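Local coordinates for protein vacuolar aminopeptidase 1 (Saccharomyces cerevisiae, PDB 5JGF) that removes N-terminal amino acids, preferably neutral or hydrophobic ones, from peptides in the yeast vacuole as a dodecameric zinc aminopeptidase, at residues W79-H91 with D330-D344. Residues are numbered along the deposited sequence; the frame is centred on the assembly and turned at random.
Sequences WRAEKGVGVIGSH and DLHTVWANSIILSAD. With ZN (zinc ion), chain K.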
ATOM      1  N   TRP D  79       6.544  70.785   2.734  1.00 19.84           N
ATOM      2  CA  TRP D  79       7.129  69.482   2.437  1.00 19.19           C
ATOM      3  C   TRP D  79       8.165  69.578   1.322  1.00 20.47           C
ATOM      4  O   TRP D  79       8.036  70.391   0.405  1.00 20.85           O
ATOM      5  CB  TRP D  79       6.040  68.488   2.013  1.00 19.00           C
ATOM      6  CG  TRP D  79       6.593  67.142   1.616  1.00 19.21           C
ATOM      7  CD1 TRP D  79       7.072  66.172   2.453  1.00 19.42           C
ATOM      8  CD2 TRP D  79       6.763  66.642   0.283  1.00 19.13           C
ATOM      9  NE1 TRP D  79       7.531  65.101   1.724  1.00 17.74           N
ATOM     10  CE2 TRP D  79       7.352  65.360   0.390  1.00 18.54           C
ATOM     11  CE3 TRP D  79       6.474  67.151  -0.992  1.00 20.51           C
ATOM     12  CZ2 TRP D  79       7.660  64.579  -0.731  1.00 18.23           C
ATOM     13  CZ3 TRP D  79       6.779  66.373  -2.108  1.00 21.91           C
ATOM     14  CH2 TRP D  79       7.366  65.098  -1.967  1.00 21.91           C
ATOM     15  N   ARG D  80       9.199  68.750   1.417  1.00 20.28           N
ATOM     16  CA  ARG D  80      10.239  68.685   0.398  1.00 22.75           C
ATOM     17  C   ARG D  80      10.647  67.222   0.286  1.00 21.39           C
ATOM     18  O   ARG D  80      10.489  66.459   1.239  1.00 19.67           O
ATOM     19  CB  ARG D  80      11.439  69.571   0.768  1.00 24.89           C
ATOM     20  CG  ARG D  80      12.083  69.276   2.103  1.00 31.97           C
ATOM     21  CD  ARG D  80      12.963  70.447   2.535  1.00 38.64           C
ATOM     22  NE  ARG D  80      13.532  70.254   3.866  1.00 43.26           N
ATOM     23  CZ  ARG D  80      14.651  69.582   4.116  1.00 46.83           C
ATOM     24  NH1 ARG D  80      15.338  69.034   3.120  1.00 47.57           N
ATOM     25  NH2 ARG D  80      15.083  69.456   5.365  1.00 48.25           N
ATOM     26  N   ALA D  81      11.153  66.839  -0.882  1.00 21.35           N
ATOM     27  CA  ALA D  81      11.556  65.463  -1.164  1.00 21.37           C
ATOM     28  C   ALA D  81      12.324  64.754  -0.056  1.00 23.02           C
ATOM     29  O   ALA D  81      12.045  63.594   0.257  1.00 21.12           O
ATOM     30  CB  ALA D  81      12.368  65.424  -2.450  1.00 22.06           C
ATOM     31  N   GLU D  82      13.296  65.442   0.530  1.00 21.50           N
ATOM     32  CA  GLU D  82      14.112  64.855   1.583  1.00 22.07           C
ATOM     33  C   GLU D  82      13.327  64.438   2.826  1.00 20.33           C
ATOM     34  O   GLU D  82      13.812  63.640   3.630  1.00 20.28           O
ATOM     35  CB  GLU D  82      15.236  65.825   1.965  1.00 25.61           C
ATOM     36  CG  GLU D  82      16.181  66.149   0.808  1.00 30.38           C
ATOM     37  CD  GLU D  82      15.595  67.122  -0.220  1.00 34.57           C
ATOM     38  OE1 GLU D  82      16.168  67.212  -1.329  1.00 38.43           O
ATOM     39  OE2 GLU D  82      14.586  67.806   0.067  1.00 29.93           O
ATOM     40  N   LYS D  83      12.120  64.972   2.986  1.00 18.39           N
ATOM     41  CA  LYS D  83      11.281  64.630   4.131  1.00 18.82           C
ATOM     42  C   LYS D  83      10.620  63.263   3.953  1.00 18.05           C
ATOM     43  O   LYS D  83      10.126  62.667   4.916  1.00 16.65           O
ATOM     44  CB  LYS D  83      10.209  65.699   4.334  1.00 19.32           C
ATOM     45  CG  LYS D  83      10.749  66.964   4.986  1.00 21.57           C
ATOM     46  CD  LYS D  83      11.155  66.666   6.419  1.00 24.58           C
ATOM     47  CE  LYS D  83      11.825  67.845   7.085  1.00 28.72           C
ATOM     48  NZ  LYS D  83      12.128  67.526   8.509  1.00 28.31           N
ATOM     49  N   GLY D  84      10.617  62.778   2.716  1.00 17.61           N
ATOM     50  CA  GLY D  84      10.023  61.488   2.420  1.00 17.96           C
ATOM     51  C   GLY D  84       8.531  61.442   2.680  1.00 19.14           C
ATOM     52  O   GLY D  84       7.878  62.476   2.840  1.00 19.21           O
ATOM     53  N   VAL D  85       7.985  60.230   2.720  1.00 17.40           N
ATOM     54  CA  VAL D  85       6.562  60.041   2.962  1.00 15.66           C
ATOM     55  C   VAL D  85       6.356  59.025   4.085  1.00 16.46           C
ATOM     56  O   VAL D  85       7.048  58.006   4.139  1.00 15.75           O
ATOM     57  CB  VAL D  85       5.848  59.525   1.686  1.00 15.90           C
ATOM     58  CG1 VAL D  85       4.350  59.448   1.919  1.00 15.37           C
ATOM     59  CG2 VAL D  85       6.164  60.436   0.507  1.00 15.16           C
ATOM     60  N   GLY D  86       5.422  59.325   4.986  1.00 13.98           N
ATOM     61  CA  GLY D  86       5.106  58.424   6.085  1.00 14.59           C
ATOM     62  C   GLY D  86       3.879  57.666   5.625  1.00 14.42           C
ATOM     63  O   GLY D  86       2.798  58.245   5.513  1.00 13.11           O
ATOM     64  N   VAL D  87       4.039  56.369   5.373  1.00 14.69           N
ATOM     65  CA  VAL D  87       2.948  55.557   4.841  1.00 14.31           C
ATOM     66  C   VAL D  87       2.477  54.364   5.664  1.00 13.67           C
ATOM     67  O   VAL D  87       3.274  53.681   6.304  1.00 14.82           O
ATOM     68  CB  VAL D  87       3.345  54.957   3.465  1.00 13.32           C
ATOM     69  CG1 VAL D  87       2.175  54.178   2.877  1.00 13.13           C
ATOM     70  CG2 VAL D  87       3.816  56.050   2.515  1.00 12.95           C
ATOM     71  N   ILE D  88       1.170  54.122   5.634  1.00 13.44           N
ATOM     72  CA  ILE D  88       0.610  52.930   6.259  1.00 14.39           C
ATOM     73  C   ILE D  88      -0.222  52.295   5.155  1.00 13.20           C
ATOM     74  O   ILE D  88      -1.151  52.913   4.628  1.00 12.57           O
ATOM     75  CB  ILE D  88      -0.320  53.202   7.461  1.00 14.11           C
ATOM     76  CG1 ILE D  88       0.464  53.810   8.623  1.00 15.52           C
ATOM     77  CG2 ILE D  88      -0.932  51.870   7.930  1.00 15.38           C
ATOM     78  CD1 ILE D  88      -0.367  53.998   9.884  1.00 13.44           C
ATOM     79  N   GLY D  89       0.131  51.071   4.778  1.00 13.27           N
ATOM     80  CA  GLY D  89      -0.612  50.384   3.739  1.00 13.74           C
ATOM     81  C   GLY D  89      -1.301  49.155   4.300  1.00 14.93           C
ATOM     82  O   GLY D  89      -0.669  48.352   4.979  1.00 13.23           O
ATOM     83  N   SER D  90      -2.594  49.013   4.024  1.00 13.64           N
ATOM     84  CA  SER D  90      -3.366  47.872   4.510  1.00 14.78           C
ATOM     85  C   SER D  90      -4.338  47.425   3.427  1.00 13.42           C
ATOM     86  O   SER D  90      -4.509  48.113   2.418  1.00 13.57           O
ATOM     87  CB  SER D  90      -4.156  48.259   5.764  1.00 14.64           C
ATOM     88  OG  SER D  90      -3.293  48.665   6.810  1.00 20.56           O
ATOM     89  N   HIS D  91      -4.973  46.273   3.617  1.00 10.72           N
ATOM     90  CA  HIS D  91      -5.932  45.827   2.617  1.00 12.29           C
ATOM     91  C   HIS D  91      -7.340  45.772   3.184  1.00 11.77           C
ATOM     92  O   HIS D  91      -7.544  45.419   4.346  1.00 13.83           O
ATOM     93  CB  HIS D  91      -5.500  44.485   1.981  1.00 10.44           C
ATOM     94  CG  HIS D  91      -5.558  43.299   2.897  1.00 10.26           C
ATOM     95  ND1 HIS D  91      -6.676  42.502   3.009  1.00  9.81           N
ATOM     96  CD2 HIS D  91      -4.604  42.717   3.663  1.00 10.96           C
ATOM     97  CE1 HIS D  91      -6.407  41.475   3.799  1.00 11.10           C
ATOM     98  NE2 HIS D  91      -5.156  41.583   4.208  1.00  8.31           N
ATOM     99  N   ASP D 330      12.397  64.964  -7.085  1.00 25.94           N
ATOM    100  CA  ASP D 330      13.129  63.720  -7.290  1.00 25.09           C
ATOM    101  C   ASP D 330      12.457  62.614  -6.478  1.00 23.97           C
ATOM    102  O   ASP D 330      12.696  62.487  -5.280  1.00 23.64           O
ATOM    103  CB  ASP D 330      14.581  63.909  -6.838  1.00 26.28           C
ATOM    104  CG  ASP D 330      15.420  62.650  -6.989  1.00 28.63           C
ATOM    105  OD1 ASP D 330      14.930  61.651  -7.555  1.00 25.99           O
ATOM    106  OD2 ASP D 330      16.585  62.670  -6.540  1.00 31.29           O
ATOM    107  N   LEU D 331      11.618  61.822  -7.139  1.00 22.96           N
ATOM    108  CA  LEU D 331      10.892  60.739  -6.482  1.00 22.51           C
ATOM    109  C   LEU D 331      11.794  59.672  -5.866  1.00 21.14           C
ATOM    110  O   LEU D 331      11.401  58.991  -4.918  1.00 19.75           O
ATOM    111  CB  LEU D 331       9.920  60.092  -7.472  1.00 23.43           C
ATOM    112  CG  LEU D 331       8.805  61.007  -7.990  1.00 25.11           C
ATOM    113  CD1 LEU D 331       8.009  60.290  -9.072  1.00 26.95           C
ATOM    114  CD2 LEU D 331       7.902  61.418  -6.838  1.00 26.54           C
ATOM    115  N   HIS D 332      12.999  59.516  -6.405  1.00 21.01           N
ATOM    116  CA  HIS D 332      13.923  58.530  -5.861  1.00 21.57           C
ATOM    117  C   HIS D 332      14.387  59.015  -4.497  1.00 21.47           C
ATOM    118  O   HIS D 332      14.549  58.228  -3.565  1.00 20.18           O
ATOM    119  CB  HIS D 332      15.110  58.335  -6.804  1.00 24.20           C
ATOM    120  CG  HIS D 332      14.736  57.707  -8.109  1.00 26.34           C
ATOM    121  ND1 HIS D 332      14.282  56.409  -8.205  1.00 29.64           N
ATOM    122  CD2 HIS D 332      14.715  58.206  -9.366  1.00 27.54           C
ATOM    123  CE1 HIS D 332      13.997  56.137  -9.466  1.00 29.73           C
ATOM    124  NE2 HIS D 332      14.251  57.210 -10.191  1.00 29.20           N
ATOM    125  N   THR D 333      14.592  60.322  -4.379  1.00 20.03           N
ATOM    126  CA  THR D 333      15.010  60.901  -3.112  1.00 19.07           C
ATOM    127  C   THR D 333      13.857  60.804  -2.120  1.00 17.79           C
ATOM    128  O   THR D 333      14.066  60.544  -0.937  1.00 16.69           O
ATOM    129  CB  THR D 333      15.419  62.379  -3.282  1.00 21.20           C
ATOM    130  OG1 THR D 333      16.639  62.443  -4.028  1.00 23.56           O
ATOM    131  CG2 THR D 333      15.617  63.042  -1.928  1.00 20.64           C
ATOM    132  N   VAL D 334      12.639  61.006  -2.615  1.00 15.81           N
ATOM    133  CA  VAL D 334      11.449  60.933  -1.776  1.00 16.61           C
ATOM    134  C   VAL D 334      11.334  59.564  -1.104  1.00 15.88           C
ATOM    135  O   VAL D 334      11.252  59.461   0.117  1.00 15.10           O
ATOM    136  CB  VAL D 334      10.168  61.181  -2.603  1.00 15.39           C
ATOM    137  CG1 VAL D 334       8.927  60.908  -1.749  1.00 15.30           C
ATOM    138  CG2 VAL D 334      10.155  62.619  -3.123  1.00 16.73           C
ATOM    139  N   TRP D 335      11.338  58.509  -1.911  1.00 15.55           N
ATOM    140  CA  TRP D 335      11.210  57.163  -1.373  1.00 15.88           C
ATOM    141  C   TRP D 335      12.403  56.718  -0.540  1.00 16.39           C
ATOM    142  O   TRP D 335      12.239  55.988   0.438  1.00 14.31           O
ATOM    143  CB  TRP D 335      10.931  56.179  -2.513  1.00 16.47           C
ATOM    144  CG  TRP D 335       9.556  56.380  -3.088  1.00 18.34           C
ATOM    145  CD1 TRP D 335       9.241  56.728  -4.371  1.00 17.37           C
ATOM    146  CD2 TRP D 335       8.313  56.290  -2.378  1.00 18.17           C
ATOM    147  NE1 TRP D 335       7.878  56.863  -4.503  1.00 17.50           N
ATOM    148  CE2 TRP D 335       7.285  56.602  -3.295  1.00 19.64           C
ATOM    149  CE3 TRP D 335       7.968  55.979  -1.055  1.00 18.72           C
ATOM    150  CZ2 TRP D 335       5.933  56.612  -2.932  1.00 19.18           C
ATOM    151  CZ3 TRP D 335       6.623  55.987  -0.693  1.00 20.41           C
ATOM    152  CH2 TRP D 335       5.623  56.304  -1.630  1.00 19.73           C
ATOM    153  N   ALA D 336      13.602  57.168  -0.902  1.00 15.44           N
ATOM    154  CA  ALA D 336      14.787  56.795  -0.140  1.00 16.50           C
ATOM    155  C   ALA D 336      14.657  57.314   1.291  1.00 17.07           C
ATOM    156  O   ALA D 336      15.225  56.740   2.221  1.00 17.13           O
ATOM    157  CB  ALA D 336      16.042  57.361  -0.799  1.00 16.97           C
ATOM    158  N   ASN D 337      13.895  58.389   1.463  1.00 14.61           N
ATOM    159  CA  ASN D 337      13.697  58.989   2.781  1.00 16.10           C
ATOM    160  C   ASN D 337      12.350  58.652   3.414  1.00 15.98           C
ATOM    161  O   ASN D 337      11.970  59.258   4.412  1.00 15.17           O
ATOM    162  CB  ASN D 337      13.826  60.515   2.683  1.00 17.01           C
ATOM    163  CG  ASN D 337      15.259  60.970   2.502  1.00 18.23           C
ATOM    164  OD1 ASN D 337      16.064  60.910   3.435  1.00 17.01           O
ATOM    165  ND2 ASN D 337      15.591  61.421   1.296  1.00 17.50           N
ATOM    166  N   SER D 338      11.641  57.678   2.848  1.00 16.57           N
ATOM    167  CA  SER D 338      10.324  57.299   3.353  1.00 14.81           C
ATOM    168  C   SER D 338      10.305  56.039   4.215  1.00 15.21           C
ATOM    169  O   SER D 338      11.246  55.249   4.214  1.00 14.71           O
ATOM    170  CB  SER D 338       9.358  57.088   2.181  1.00 15.22           C
ATOM    171  OG  SER D 338       9.275  58.235   1.347  1.00 14.26           O
ATOM    172  N   ILE D 339       9.216  55.870   4.957  1.00 14.92           N
ATOM    173  CA  ILE D 339       9.010  54.693   5.793  1.00 13.57           C
ATOM    174  C   ILE D 339       7.597  54.200   5.522  1.00 15.12           C
ATOM    175  O   ILE D 339       6.629  54.950   5.658  1.00 14.71           O
ATOM    176  CB  ILE D 339       9.143  55.003   7.308  1.00 14.75           C
ATOM    177  CG1 ILE D 339      10.615  55.213   7.684  1.00 14.66           C
ATOM    178  CG2 ILE D 339       8.554  53.848   8.128  1.00 16.52           C
ATOM    179  CD1 ILE D 339      11.500  53.989   7.478  1.00 13.09           C
ATOM    180  N   ILE D 340       7.479  52.942   5.113  1.00 13.53           N
ATOM    181  CA  ILE D 340       6.173  52.370   4.843  1.00 12.92           C
ATOM    182  C   ILE D 340       5.865  51.309   5.886  1.00 14.55           C
ATOM    183  O   ILE D 340       6.673  50.413   6.124  1.00 14.16           O
ATOM    184  CB  ILE D 340       6.114  51.686   3.453  1.00 12.42           C
ATOM    185  CG1 ILE D 340       6.391  52.705   2.342  1.00 14.48           C
ATOM    186  CG2 ILE D 340       4.741  51.047   3.249  1.00 13.27           C
ATOM    187  CD1 ILE D 340       6.406  52.093   0.937  1.00 11.83           C
ATOM    188  N   LEU D 341       4.713  51.430   6.533  1.00 13.27           N
ATOM    189  CA  LEU D 341       4.308  50.417   7.490  1.00 14.81           C
ATOM    190  C   LEU D 341       3.283  49.587   6.740  1.00 13.93           C
ATOM    191  O   LEU D 341       2.219  50.088   6.379  1.00 15.36           O
ATOM    192  CB  LEU D 341       3.645  51.017   8.740  1.00 14.44           C
ATOM    193  CG  LEU D 341       4.447  51.910   9.692  1.00 14.14           C
ATOM    194  CD1 LEU D 341       3.649  52.113  10.978  1.00 14.62           C
ATOM    195  CD2 LEU D 341       5.794  51.271  10.008  1.00 13.81           C
ATOM    196  N   SER D 342       3.624  48.335   6.460  1.00 13.39           N
ATOM    197  CA  SER D 342       2.698  47.432   5.791  1.00 13.47           C
ATOM    198  C   SER D 342       1.932  46.817   6.956  1.00 15.09           C
ATOM    199  O   SER D 342       2.437  45.922   7.630  1.00 13.87           O
ATOM    200  CB  SER D 342       3.463  46.348   5.030  1.00 13.88           C
ATOM    201  OG  SER D 342       2.571  45.375   4.519  1.00 14.11           O
ATOM    202  N   ALA D 343       0.726  47.320   7.203  1.00 15.00           N
ATOM    203  CA  ALA D 343      -0.077  46.853   8.324  1.00 14.67           C
ATOM    204  C   ALA D 343      -1.084  45.782   7.942  1.00 15.31           C
ATOM    205  O   ALA D 343      -2.112  46.070   7.332  1.00 14.15           O
ATOM    206  CB  ALA D 343      -0.795  48.038   8.976  1.00 16.22           C
ATOM    207  N   ASP D 344      -0.770  44.543   8.306  1.00 14.24           N
ATOM    208  CA  ASP D 344      -1.645  43.414   8.029  1.00 12.72           C
ATOM    209  C   ASP D 344      -1.644  42.558   9.290  1.00 12.58           C
ATOM    210  O   ASP D 344      -0.599  42.335   9.902  1.00 13.86           O
ATOM    211  CB  ASP D 344      -1.125  42.603   6.836  1.00 12.46           C
ATOM    212  CG  ASP D 344      -2.188  41.695   6.239  1.00 12.88           C
ATOM    213  OD1 ASP D 344      -3.277  41.588   6.833  1.00 12.52           O
ATOM    214  OD2 ASP D 344      -1.932  41.089   5.174  1.00 12.40           O
TER
HETATM  215 ZN    ZN K 601      -4.285  40.178   5.577  1.00 15.68          ZN
HETATM  216  O   HOH W   1      -0.221  45.332   4.812  1.00 18.72           O
HETATM  217  O   HOH W   2      -3.141  38.795   7.197  1.00 13.45           O
HETATM  218  O   HOH W   3      -4.206  38.630   4.242  1.00 22.31           O
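One zinc site of the M18 aminopeptidase is built where two neighbouring parallel strands, 86-91 and 339-347, bring His91 and Asp344 to the same ion. His91 NE2 binds the zinc at 2.1 Å; Asp344 grips it with both oxygens, OD1 at 2.1 Å and OD2 more loosely. The carboxylate stands nearly upright to the imidazole, their planes 84° apart. Two waters and Asp262, shared with the second zinc, complete the site. His91 CG sits between the backbone N and carbonyl carbon (chi1 69°), a turn that brings the ring's NE2 to the zinc beside Asp344, while ND1 is held by Asp93 O.

Behind the metal, backbone bonds zip the strands together from Val85 O to Ala343 N, with Leu341 N to Val87 O at 2.7 Å. Ser90 OG donates across to the neighbouring strand, in plane, to a lone pair of Ala343 O, 2.9 Å away. These strands lie centrally in the mixed sheet of the catalytic domain, between strands 289-295 and 426-434. On one face Ile88 CG2 meets Ala343 CB, with helix 448-468 packed over Ile88 and Leu341; on the other, Val87 CB rests against Ile340 CG1, the two side chains running alongside each other.

At the end remote from the zinc, helix 331-336 leads into its strand against residues 79-85, which include a 3-10 turn. Ser338 OG accepts from Val85 N at 2.7 Å and donates to Val334 O from above the carbonyl plane, opposite Asn337 N, which reaches the other face. Val334 divides its branches: CG1 touches Val85 CG2 at 3.6 Å, CG2 presses on Ala81 CB at 3.6 Å, and the Trp79 side chain, its NE1 hydrogen-bonded to Gly84 O, crosses that of Val334 at about a right angle, CZ2 reaching both branches.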